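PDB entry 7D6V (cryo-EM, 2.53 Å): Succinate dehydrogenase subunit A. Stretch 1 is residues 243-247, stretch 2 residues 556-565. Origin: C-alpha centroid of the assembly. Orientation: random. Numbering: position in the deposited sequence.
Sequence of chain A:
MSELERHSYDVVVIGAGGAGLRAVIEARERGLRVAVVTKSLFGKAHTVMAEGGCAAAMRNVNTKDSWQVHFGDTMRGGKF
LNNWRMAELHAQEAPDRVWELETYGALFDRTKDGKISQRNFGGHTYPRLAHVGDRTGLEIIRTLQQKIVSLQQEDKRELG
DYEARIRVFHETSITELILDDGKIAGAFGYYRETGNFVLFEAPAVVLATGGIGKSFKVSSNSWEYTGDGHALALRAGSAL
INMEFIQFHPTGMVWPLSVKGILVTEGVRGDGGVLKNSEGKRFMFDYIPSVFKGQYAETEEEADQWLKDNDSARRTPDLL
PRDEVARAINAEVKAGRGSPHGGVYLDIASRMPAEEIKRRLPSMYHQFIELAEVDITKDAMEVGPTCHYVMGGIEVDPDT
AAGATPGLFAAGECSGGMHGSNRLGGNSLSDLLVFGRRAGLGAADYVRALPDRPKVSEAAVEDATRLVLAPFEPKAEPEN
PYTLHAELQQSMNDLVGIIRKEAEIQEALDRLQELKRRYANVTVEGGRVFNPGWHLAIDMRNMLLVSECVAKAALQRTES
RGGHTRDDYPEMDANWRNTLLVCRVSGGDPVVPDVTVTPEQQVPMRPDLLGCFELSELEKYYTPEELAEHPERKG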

ATOM      1  N   MET A 243     -16.446 -25.725  -7.020  1.00 19.12           N
ATOM      2  CA  MET A 243     -15.524 -25.634  -5.897  1.00 19.12           C
ATOM      3  C   MET A 243     -14.247 -26.431  -6.117  1.00 19.12           C
ATOM      4  O   MET A 243     -13.283 -26.240  -5.370  1.00 19.12           O
ATOM      5  N   GLU A 244     -14.212 -27.306  -7.118  1.00 19.60           N
ATOM      6  CA  GLU A 244     -13.014 -28.059  -7.456  1.00 19.60           C
ATOM      7  C   GLU A 244     -12.061 -27.283  -8.350  1.00 19.60           C
ATOM      8  O   GLU A 244     -10.990 -27.798  -8.682  1.00 19.60           O
ATOM      9  N   PHE A 245     -12.418 -26.069  -8.747  1.00 19.14           N
ATOM     10  CA  PHE A 245     -11.617 -25.276  -9.673  1.00 19.14           C
ATOM     11  C   PHE A 245     -10.893 -24.202  -8.876  1.00 19.14           C
ATOM     12  O   PHE A 245     -11.464 -23.162  -8.541  1.00 19.14           O
ATOM     13  N   ILE A 246      -9.626 -24.462  -8.577  1.00 21.38           N
ATOM     14  CA  ILE A 246      -8.780 -23.560  -7.811  1.00 21.38           C
ATOM     15  C   ILE A 246      -7.533 -23.287  -8.632  1.00 21.38           C
ATOM     16  O   ILE A 246      -6.926 -24.217  -9.174  1.00 21.38           O
ATOM     17  N   GLN A 247      -7.161 -22.018  -8.738  1.00 22.74           N
ATOM     18  CA  GLN A 247      -5.946 -21.653  -9.447  1.00 22.74           C
ATOM     19  C   GLN A 247      -4.739 -21.905  -8.555  1.00 22.74           C
ATOM     20  O   GLN A 247      -4.679 -21.420  -7.420  1.00 22.74           O
ATOM     21  N   GLN A 556     -15.609 -35.957  -7.307  1.00 23.36           N
ATOM     22  CA  GLN A 556     -16.708 -36.288  -8.205  1.00 23.36           C
ATOM     23  C   GLN A 556     -16.407 -35.957  -9.661  1.00 23.36           C
ATOM     24  O   GLN A 556     -16.878 -36.672 -10.553  1.00 23.36           O
ATOM     25  N   ARG A 557     -15.647 -34.898  -9.938  1.00 21.84           N
ATOM     26  CA  ARG A 557     -15.373 -34.531 -11.330  1.00 21.84           C
ATOM     27  C   ARG A 557     -14.241 -35.398 -11.871  1.00 21.84           C
ATOM     28  O   ARG A 557     -13.069 -35.172 -11.571  1.00 21.84           O
ATOM     29  N   THR A 558     -14.591 -36.384 -12.691  1.00 22.67           N
ATOM     30  CA  THR A 558     -13.615 -37.325 -13.242  1.00 22.67           C
ATOM     31  C   THR A 558     -13.200 -36.923 -14.658  1.00 22.67           C
ATOM     32  O   THR A 558     -13.439 -37.635 -15.632  1.00 22.67           O
ATOM     33  N   GLU A 559     -12.563 -35.759 -14.753  1.00 22.80           N
ATOM     34  CA  GLU A 559     -11.947 -35.277 -15.984  1.00 22.80           C
ATOM     35  C   GLU A 559     -11.102 -34.066 -15.617  1.00 22.80           C
ATOM     36  O   GLU A 559     -11.214 -33.525 -14.515  1.00 22.80           O
ATOM     37  N   SER A 560     -10.243 -33.653 -16.544  1.00 23.56           N
ATOM     38  CA  SER A 560      -9.317 -32.552 -16.313  1.00 23.56           C
ATOM     39  C   SER A 560      -9.738 -31.349 -17.143  1.00 23.56           C
ATOM     40  O   SER A 560     -10.069 -31.490 -18.322  1.00 23.56           O
ATOM     41  N   ARG A 561      -9.742 -30.172 -16.524  1.00 21.47           N
ATOM     42  CA  ARG A 561     -10.140 -28.959 -17.230  1.00 21.47           C
ATOM     43  C   ARG A 561      -9.641 -27.759 -16.448  1.00 21.47           C
ATOM     44  O   ARG A 561     -10.035 -27.569 -15.295  1.00 21.47           O
ATOM     45  N   GLY A 562      -8.789 -26.956 -17.066  1.00 21.68           N
ATOM     46  CA  GLY A 562      -8.336 -25.727 -16.436  1.00 21.68           C
ATOM     47  C   GLY A 562      -7.555 -25.998 -15.168  1.00 21.68           C
ATOM     48  O   GLY A 562      -6.538 -26.701 -15.171  1.00 21.68           O
ATOM     49  N   GLY A 563      -8.031 -25.434 -14.060  1.00 22.33           N
ATOM     50  CA  GLY A 563      -7.339 -25.547 -12.792  1.00 22.33           C
ATOM     51  C   GLY A 563      -7.524 -26.856 -12.059  1.00 22.33           C
ATOM     52  O   GLY A 563      -6.877 -27.064 -11.030  1.00 22.33           O
ATOM     53  N   HIS A 564      -8.387 -27.740 -12.551  1.00 21.88           N
ATOM     54  CA  HIS A 564      -8.644 -29.030 -11.922  1.00 21.88           C
ATOM     55  C   HIS A 564      -7.990 -30.115 -12.766  1.00 21.88           C
ATOM     56  O   HIS A 564      -8.433 -30.391 -13.884  1.00 21.88           O
ATOM     57  N   THR A 565      -6.943 -30.731 -12.228  1.00 24.89           N
ATOM     58  CA  THR A 565      -6.206 -31.780 -12.916  1.00 24.89           C
ATOM     59  C   THR A 565      -6.354 -33.082 -12.147  1.00 24.89           C
ATOM     60  O   THR A 565      -6.083 -33.129 -10.945  1.00 24.89           O
TER

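Packing of residues 243-247 against residues 556-565, two segments joined by one salt bridge and the packing of the Phe245 ring, which includes one edge-to-face pair with His564. Glu244 and Arg557 both point their CA-to-CB bonds toward the opposing stretch. Glu244 (chi1 p, chi2 m) brings OE2 within 2.8 Å of Arg557 NE, a hydrogen-bonded salt bridge in which the carboxylate meets the guanidinium at its edge. Arg557 extends through chi1 t and chi2 t before turning at chi3 m. Arg557 NH1 donates to Glu559 OE2 at 2.9 Å, and both NH1 and NH2 are also hydrogen-bonded elsewhere in the structure, so every guanidinium nitrogen has an acceptor. Glu559 OE2 is shared: Arg561 NE reaches it at 3.3 Å in a weak hydrogen bond, placing one carboxylate oxygen between two arginines. Glu559 OE1 and the Arg561 terminal nitrogens, NH1 and NH2, find partners elsewhere. His564 (chi1 t), also directed toward stretch 1, folds back to its own segment, His564 NE2 donating to Arg557 O at 3.1 Å, while ND1 is satisfied elsewhere; Glu244 CG lies over one face of its imidazole.

Phe245 (chi1 m) starts sideways, but its ring end comes nearer to stretch 2 and fills the space among Arg557, Arg561 and His564. Phe245 CZ lies 3.6 Å from Arg557 CD and also sits over one face of the guanidinium; Phe245 CE2 is 3.6 Å from His564 CB. The imidazole turns its edge toward the phenyl face, with planes at 80°. Arg561 O approaches the phenyl edge, 3.1 Å from Phe245 CE2, and accepts from His564 N at 3.2 Å within the type II' turn from Arg561 to His564. At Gly563 a CB would clash with Ile246 O; Ile246 (chi1 m, chi2 t) starts sideways and its end leads off from stretch 2.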

ATOM      1  CB  MET A 243     -16.211 -26.095  -4.613  1.00 19.12           C
ATOM      2  CG  MET A 243     -17.182 -25.080  -4.037  1.00 19.12           C
ATOM      3  SD  MET A 243     -16.616 -23.377  -4.208  1.00 19.12           S
ATOM      4  CE  MET A 243     -15.553 -23.219  -2.781  1.00 19.12           C
ATOM      5  CB  GLU A 244     -13.395 -29.373  -8.142  1.00 19.60           C
ATOM      6  CG  GLU A 244     -14.013 -29.204  -9.517  1.00 19.60           C
ATOM      7  CD  GLU A 244     -15.515 -28.989  -9.472  1.00 19.60           C
ATOM      8  OE1 GLU A 244     -15.994 -28.244  -8.596  1.00 19.60           O
ATOM      9  OE2 GLU A 244     -16.221 -29.567 -10.321  1.00 19.60           O
ATOM     10  CB  PHE A 245     -12.497 -24.688 -10.768  1.00 19.14           C
ATOM     11  CG  PHE A 245     -12.989 -25.710 -11.738  1.00 19.14           C
ATOM     12  CD1 PHE A 245     -14.309 -26.108 -11.732  1.00 19.14           C
ATOM     13  CD2 PHE A 245     -12.125 -26.288 -12.644  1.00 19.14           C
ATOM     14  CE1 PHE A 245     -14.757 -27.058 -12.613  1.00 19.14           C
ATOM     15  CE2 PHE A 245     -12.568 -27.236 -13.531  1.00 19.14           C
ATOM     16  CZ  PHE A 245     -13.885 -27.621 -13.517  1.00 19.14           C
ATOM     17  CB  ILE A 246      -8.417 -24.154  -6.437  1.00 21.38           C
ATOM     18  CG1 ILE A 246      -9.656 -24.227  -5.549  1.00 21.38           C
ATOM     19  CG2 ILE A 246      -7.328 -23.338  -5.770  1.00 21.38           C
ATOM     20  CD1 ILE A 246      -9.423 -24.935  -4.248  1.00 21.38           C
ATOM     21  CB  GLN A 247      -5.997 -20.197  -9.892  1.00 22.74           C
ATOM     22  CG  GLN A 247      -4.945 -19.850 -10.924  1.00 22.74           C
ATOM     23  CD  GLN A 247      -5.362 -18.708 -11.814  1.00 22.74           C
ATOM     24  OE1 GLN A 247      -6.192 -18.869 -12.704  1.00 22.74           O
ATOM     25  NE2 GLN A 247      -4.797 -17.536 -11.565  1.00 22.74           N
ATOM     26  CB  GLN A 556     -17.983 -35.576  -7.760  1.00 23.36           C
ATOM     27  CG  GLN A 556     -19.242 -36.227  -8.289  1.00 23.36           C
ATOM     28  CD  GLN A 556     -20.396 -36.120  -7.324  1.00 23.36           C
ATOM     29  OE1 GLN A 556     -20.200 -36.033  -6.113  1.00 23.36           O
ATOM     30  NE2 GLN A 556     -21.612 -36.124  -7.854  1.00 23.36           N
ATOM     31  CB  ARG A 557     -15.031 -33.051 -11.452  1.00 21.84           C
ATOM     32  CG  ARG A 557     -14.752 -32.627 -12.887  1.00 21.84           C
ATOM     33  CD  ARG A 557     -14.736 -31.123 -13.059  1.00 21.84           C
ATOM     34  NE  ARG A 557     -16.070 -30.547 -12.944  1.00 21.84           N
ATOM     35  CZ  ARG A 557     -16.837 -30.224 -13.979  1.00 21.84           C
ATOM     36  NH1 ARG A 557     -16.407 -30.425 -15.215  1.00 21.84           N
ATOM     37  NH2 ARG A 557     -18.037 -29.703 -13.779  1.00 21.84           N
ATOM     38  CB  THR A 558     -14.176 -38.743 -13.215  1.00 22.67           C
ATOM     39  OG1 THR A 558     -15.402 -38.789 -13.955  1.00 22.67           O
ATOM     40  CG2 THR A 558     -14.437 -39.181 -11.788  1.00 22.67           C
ATOM     41  CB  GLU A 559     -12.996 -34.958 -17.059  1.00 22.80           C
ATOM     42  CG  GLU A 559     -14.008 -33.875 -16.711  1.00 22.80           C
ATOM     43  CD  GLU A 559     -13.579 -32.490 -17.141  1.00 22.80           C
ATOM     44  OE1 GLU A 559     -12.726 -32.388 -18.039  1.00 22.80           O
ATOM     45  OE2 GLU A 559     -14.104 -31.502 -16.594  1.00 22.80           O
ATOM     46  CB  SER A 560      -7.884 -32.957 -16.659  1.00 23.56           C
ATOM     47  OG  SER A 560      -7.430 -33.994 -15.814  1.00 23.56           O
ATOM     48  CB  ARG A 561     -11.657 -28.902 -17.403  1.00 21.47           C
ATOM     49  CG  ARG A 561     -12.135 -27.825 -18.354  1.00 21.47           C
ATOM     50  CD  ARG A 561     -13.649 -27.769 -18.409  1.00 21.47           C
ATOM     51  NE  ARG A 561     -14.232 -29.043 -18.804  1.00 21.47           N
ATOM     52  CZ  ARG A 561     -14.534 -29.367 -20.053  1.00 21.47           C
ATOM     53  NH1 ARG A 561     -14.310 -28.508 -21.034  1.00 21.47           N
ATOM     54  NH2 ARG A 561     -15.061 -30.549 -20.323  1.00 21.47           N
ATOM     55  CB  HIS A 564     -10.142 -29.279 -11.770  1.00 21.88           C
ATOM     56  CG  HIS A 564     -10.489 -30.697 -11.443  1.00 21.88           C
ATOM     57  ND1 HIS A 564     -10.188 -31.277 -10.231  1.00 21.88           N
ATOM     58  CD2 HIS A 564     -11.116 -31.651 -12.170  1.00 21.88           C
ATOM     59  CE1 HIS A 564     -10.611 -32.527 -10.226  1.00 21.88           C
ATOM     60  NE2 HIS A 564     -11.179 -32.778 -11.390  1.00 21.88           N
ATOM     61  CB  THR A 565      -4.727 -31.418 -13.053  1.00 24.89           C
ATOM     62  OG1 THR A 565      -4.604 -30.040 -13.421  1.00 24.89           O
ATOM     63  CG2 THR A 565      -4.066 -32.274 -14.112  1.00 24.89           C
TER